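Carboxysome shell vertex protein CcmL from Nostoc sp. probably forms the vertices of the carboxysome, which sequesters RuBisCO, and is thought to bring curvature to an otherwise flat hexagonal layer of CcmK subunits. Local coordinates of one contact, PDB 4N8X (chain A, 1.93 Å), residues 62-67 and 76-81, beside the matching contact of the related carboxysome shell vertex protein CcmL from Thermosynechococcus elongatus, PDB 4N8F (chain B, 2.00 Å), residues 61-66 and 75-80. One frame, after least-squares fit of the local backbone (RMSD 0.37 Å); residues are numbered along the deposited sequences.

Structure 1 (4N8X); sequences SAARQL and DAAVVA.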
loop_
_atom_site.group_PDB
_atom_site.type_symbol
_atom_site.label_atom_id
_atom_site.label_comp_id
_atom_site.label_asym_id
_atom_site.label_seq_id
_atom_site.Cartn_x
_atom_site.Cartn_y
_atom_site.Cartn_z
ATOM N N SER A 62 0.631 8.827 1.041
ATOM C CA SER A 62 0.421 10.278 0.810
ATOM C C SER A 62 -0.018 11.025 2.075
ATOM O O SER A 62 0.191 12.230 2.176
ATOM C CB SER A 62 -0.554 10.556 -0.362
ATOM O OG SER A 62 -1.844 9.973 -0.132
ATOM N N ALA A 63 -0.596 10.317 3.048
ATOM C CA ALA A 63 -0.904 10.930 4.346
ATOM C C ALA A 63 0.338 11.650 4.913
ATOM O O ALA A 63 0.228 12.669 5.564
ATOM C CB ALA A 63 -1.368 9.859 5.351
ATOM N N ALA A 64 1.519 11.091 4.686
ATOM C CA ALA A 64 2.707 11.640 5.335
ATOM C C ALA A 64 3.041 12.970 4.727
ATOM O O ALA A 64 3.813 13.741 5.298
ATOM C CB ALA A 64 3.890 10.669 5.233
ATOM N N ARG A 65 2.459 13.257 3.560
ATOM C CA ARG A 65 2.787 14.505 2.871
ATOM C C ARG A 65 1.809 15.614 3.249
ATOM O O ARG A 65 1.953 16.750 2.802
ATOM C CB ARG A 65 2.885 14.322 1.322
ATOM C CG ARG A 65 3.902 13.214 0.862
ATOM C CD ARG A 65 4.294 13.255 -0.623
ATOM N NE ARG A 65 3.265 12.695 -1.530
ATOM C CZ ARG A 65 2.425 13.437 -2.247
ATOM N NH1 ARG A 65 1.526 12.867 -3.035
ATOM N NH2 ARG A 65 2.478 14.754 -2.168
ATOM N N GLN A 66 0.823 15.308 4.086
ATOM C CA GLN A 66 -0.105 16.384 4.504
ATOM C C GLN A 66 0.477 17.258 5.615
ATOM O O GLN A 66 -0.040 18.328 5.882
ATOM C CB GLN A 66 -1.487 15.856 4.914
ATOM C CG GLN A 66 -2.068 14.814 3.986
ATOM C CD GLN A 66 -2.220 15.330 2.587
ATOM O OE1 GLN A 66 -2.885 16.351 2.359
ATOM N NE2 GLN A 66 -1.578 14.648 1.627
ATOM N N LEU A 67 1.529 16.806 6.273
ATOM C CA LEU A 67 2.191 17.642 7.277
ATOM C C LEU A 67 2.759 18.837 6.540
ATOM O O LEU A 67 3.154 18.703 5.378
ATOM C CB LEU A 67 3.333 16.884 7.971
ATOM C CG LEU A 67 3.051 15.552 8.674
ATOM C CD1 LEU A 67 4.254 15.131 9.511
ATOM C CD2 LEU A 67 1.829 15.684 9.541
ATOM N N ASP A 76 7.072 8.805 2.800
ATOM C CA ASP A 76 5.906 7.948 2.735
ATOM C C ASP A 76 5.590 7.448 4.116
ATOM O O ASP A 76 4.787 6.529 4.260
ATOM C CB ASP A 76 6.158 6.766 1.790
ATOM C CG ASP A 76 7.408 5.966 2.168
ATOM O OD1 ASP A 76 8.017 6.278 3.220
ATOM O OD2 ASP A 76 7.766 5.023 1.412
ATOM N N ALA A 77 6.251 8.034 5.128
ATOM C CA ALA A 77 6.023 7.695 6.546
ATOM C C ALA A 77 6.419 8.872 7.405
ATOM O O ALA A 77 7.494 9.462 7.194
ATOM C CB ALA A 77 6.804 6.397 6.989
ATOM N N ALA A 78 5.490 9.278 8.275
ATOM C CA ALA A 78 5.660 10.439 9.138
ATOM C C ALA A 78 5.138 10.144 10.553
ATOM O O ALA A 78 4.116 9.458 10.728
ATOM C CB ALA A 78 4.960 11.709 8.511
ATOM N N VAL A 79 5.829 10.691 11.547
ATOM C CA VAL A 79 5.335 10.685 12.911
ATOM C C VAL A 79 4.228 11.727 13.050
ATOM O O VAL A 79 4.402 12.867 12.668
ATOM C CB VAL A 79 6.491 10.913 13.901
ATOM C CG1 VAL A 79 5.966 11.139 15.319
ATOM C CG2 VAL A 79 7.453 9.723 13.849
ATOM N N VAL A 80 3.035 11.320 13.513
ATOM C CA VAL A 80 1.956 12.284 13.574
ATOM C C VAL A 80 1.498 12.560 14.993
ATOM O O VAL A 80 0.824 13.558 15.258
ATOM C CB VAL A 80 0.743 11.918 12.638
ATOM C CG1 VAL A 80 1.199 11.771 11.197
ATOM C CG2 VAL A 80 0.013 10.617 13.086
ATOM N N ALA A 81 1.860 11.680 15.915
ATOM C CA ALA A 81 1.403 11.849 17.292
ATOM C C ALA A 81 2.303 11.069 18.238
ATOM O O ALA A 81 2.848 10.038 17.853
ATOM C CB ALA A 81 -0.051 11.362 17.417
#

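Structure 2 (4N8F); sequences SAARHI and DAAVVA. With SO4 (sulfate ion), chain C.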
loop_
_atom_site.group_PDB
_atom_site.type_symbol
_atom_site.label_atom_id
_atom_site.label_comp_id
_atom_site.label_asym_id
_atom_site.label_seq_id
_atom_site.Cartn_x
_atom_site.Cartn_y
_atom_site.Cartn_z
ATOM N N SER B 61 0.507 8.686 1.162
ATOM C CA SER B 61 0.445 10.079 0.853
ATOM C C SER B 61 0.012 10.911 2.062
ATOM O O SER B 61 0.270 12.139 2.073
ATOM C CB SER B 61 -0.447 10.287 -0.343
ATOM O OG SER B 61 -1.783 9.847 -0.093
ATOM N N ALA B 62 -0.529 10.266 3.103
ATOM C CA ALA B 62 -0.803 10.963 4.381
ATOM C C ALA B 62 0.465 11.739 4.833
ATOM O O ALA B 62 0.368 12.793 5.398
ATOM C CB ALA B 62 -1.192 9.998 5.466
ATOM N N ALA B 63 1.628 11.150 4.620
ATOM C CA ALA B 63 2.878 11.764 5.107
ATOM C C ALA B 63 3.152 13.146 4.532
ATOM O O ALA B 63 3.917 13.970 5.128
ATOM C CB ALA B 63 4.054 10.832 4.866
ATOM N N ARG B 64 2.611 13.410 3.345
ATOM C CA ARG B 64 2.823 14.673 2.660
ATOM C C ARG B 64 1.927 15.748 3.175
ATOM O O ARG B 64 2.103 16.887 2.812
ATOM C CB ARG B 64 2.690 14.553 1.134
ATOM C CG ARG B 64 3.730 13.591 0.576
ATOM C CD ARG B 64 3.871 13.588 -0.936
ATOM N NE ARG B 64 2.640 13.754 -1.715
ATOM C CZ ARG B 64 1.979 12.774 -2.330
ATOM N NH1 ARG B 64 2.330 11.480 -2.195
ATOM N NH2 ARG B 64 0.923 13.085 -3.042
ATOM N N HIS B 65 0.991 15.376 4.043
ATOM C CA HIS B 65 0.093 16.341 4.669
ATOM C C HIS B 65 0.530 16.766 6.066
ATOM O O HIS B 65 -0.190 17.449 6.754
ATOM C CB HIS B 65 -1.291 15.728 4.621
ATOM C CG HIS B 65 -1.847 15.745 3.247
ATOM N ND1 HIS B 65 -1.596 14.750 2.325
ATOM C CD2 HIS B 65 -2.583 16.663 2.609
ATOM C CE1 HIS B 65 -2.174 15.053 1.184
ATOM N NE2 HIS B 65 -2.817 16.192 1.350
ATOM N N ILE B 66 1.703 16.324 6.516
ATOM C CA ILE B 66 2.296 16.945 7.667
ATOM C C ILE B 66 2.626 18.399 7.276
ATOM O O ILE B 66 2.695 18.745 6.112
ATOM C CB ILE B 66 3.582 16.252 8.178
ATOM C CG1 ILE B 66 4.714 16.348 7.171
ATOM C CG2 ILE B 66 3.305 14.821 8.606
ATOM C CD1 ILE B 66 5.931 15.562 7.614
ATOM N N ASP B 75 6.870 8.788 2.547
ATOM C CA ASP B 75 5.769 7.869 2.644
ATOM C C ASP B 75 5.517 7.400 4.097
ATOM O O ASP B 75 4.795 6.493 4.345
ATOM C CB ASP B 75 6.011 6.702 1.709
ATOM C CG ASP B 75 7.108 5.796 2.139
ATOM O OD1 ASP B 75 7.875 6.131 3.076
ATOM O OD2 ASP B 75 7.202 4.679 1.515
ATOM N N ALA B 76 6.167 8.022 5.059
ATOM C CA ALA B 76 5.955 7.707 6.483
ATOM C C ALA B 76 6.279 8.944 7.313
ATOM O O ALA B 76 7.336 9.594 7.105
ATOM C CB ALA B 76 6.816 6.574 6.902
ATOM N N ALA B 77 5.412 9.270 8.260
ATOM C CA ALA B 77 5.679 10.407 9.148
ATOM C C ALA B 77 5.156 10.133 10.531
ATOM O O ALA B 77 4.047 9.565 10.660
ATOM C CB ALA B 77 5.020 11.673 8.637
ATOM N N VAL B 78 5.866 10.623 11.555
ATOM C CA VAL B 78 5.290 10.652 12.864
ATOM C C VAL B 78 4.184 11.724 12.909
ATOM O O VAL B 78 4.447 12.850 12.555
ATOM C CB VAL B 78 6.326 10.963 13.938
ATOM C CG1 VAL B 78 5.634 11.294 15.276
ATOM C CG2 VAL B 78 7.300 9.800 14.055
ATOM N N VAL B 79 2.980 11.399 13.354
ATOM C CA VAL B 79 1.899 12.421 13.407
ATOM C C VAL B 79 1.411 12.805 14.792
ATOM O O VAL B 79 0.806 13.848 14.970
ATOM C CB VAL B 79 0.713 12.075 12.487
ATOM C CG1 VAL B 79 1.203 11.921 11.054
ATOM C CG2 VAL B 79 -0.066 10.833 12.911
ATOM N N ALA B 80 1.819 12.035 15.782
ATOM C CA ALA B 80 1.390 12.221 17.161
ATOM C C ALA B 80 2.314 11.464 18.071
ATOM O O ALA B 80 2.730 10.301 17.782
ATOM C CB ALA B 80 -0.033 11.690 17.339
HETATM S S SO4 C . -2.391 7.672 -3.105
HETATM O O1 SO4 C . -2.729 8.824 -3.813
HETATM O O2 SO4 C . -2.140 6.711 -4.122
HETATM O O3 SO4 C . -1.252 7.788 -2.248
HETATM O O4 SO4 C . -3.353 7.195 -2.174
#

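Structure 1 (4N8X)
The carbonyl oxygen S62 O is gripped twice, by the backbone N of R65 at 2.8 Å and by the side-chain NE2 of Q66 at 3.0 Å, the two donors coming from opposite faces of its plane. The amide N-H runs almost straight to it (173°), and S62 O lies in the amide plane of Q66, which ties this side chain back over its own turn. Residues 62-67 belong to the loop between strand 55-60 and strand 77-88 of the barrel, and the turn rests on the start of the latter strand. A64 faces it: its CB sits 3.5 Å from A77 N and 3.6 Å from A78 CB; backbone and side chain meet here, which suits a methyl on each side. L67 follows with CG beside its backbone N (chi1 -56°), which carries CD1 to A78 CB at 3.6 Å and CD2 to V80 CG1 at 4.3 Å. Burial against alanine and valine suits a branched apolar side chain. S62 OG is hydrogen-bonded to R65 of a second subunit of the pentamer.

Structure 2 (4N8F)
Two N-H groups hold the carbonyl oxygen S61 O: the backbone N of R64 at 3.0 Å and the ring ND1 of H65 at 3.2 Å, which reach it from opposite faces of its plane. The bond from the imidazole N-H is a little bent (159°), and S61 O lies in the ring plane of H65, at the edge, so that the ring is tied back over its own turn. A63 faces the strand: its CB sits 3.5 Å from A76 N and 4.0 Å from A77 CB; backbone and side chain meet here, which suits a methyl on each side. I66 follows with CG2 beside its backbone N and CG1 between N and the carbonyl carbon (chi1 65°). Its branch at CB thereby offers two arms: CG2 meets A77 CB at 3.6 Å and V79 CG1 at 4.3 Å, while CD1 reaches A77 CB at 4.1 Å. Burial against alanine and valine suits a branched apolar side chain. S61 OG is hydrogen-bonded to R64 of a second subunit and lies close to a sulfate ion, probably from the crystallisation liquor.

Comparison
Both proteins rest the same short turn on the start of the same strand, with A64(A) and A63(B) facing the alanines opposite; the side chains of S62(A) and S61(B), and of V80(A) and V79(B), coincide within the error. At Q66(A) / H65(B) the link to the serine carbonyl is kept by another donor, NE2 of Q66(A) to S62(A) O at 3.0 Å and ND1 of H65(B) to S61(B) O at 3.2 Å; Q66(A) brings its amide on a longer chain, H65(B) a ring nitrogen, with chi1 -44° against -73°. At L67(A) / I66(B) the CA atoms stand 0.8 Å apart after superposition. CG of L67(A) falls near CG2 of I66(B), 0.8 Å apart, so a branch point is matched by a methyl. CD2 of L67(A) has no counterpart in I66(B), and CG1 and CD1 of I66(B) have none in L67(A): leucine branches at CG, isoleucine at CB. The contacts with A78(A) / A77(B) and V80(A) / V79(B) are kept, but made by CD1 and CD2 of L67(A) against CG2 and CD1 of I66(B). R65(A) also lies differently from R64(B).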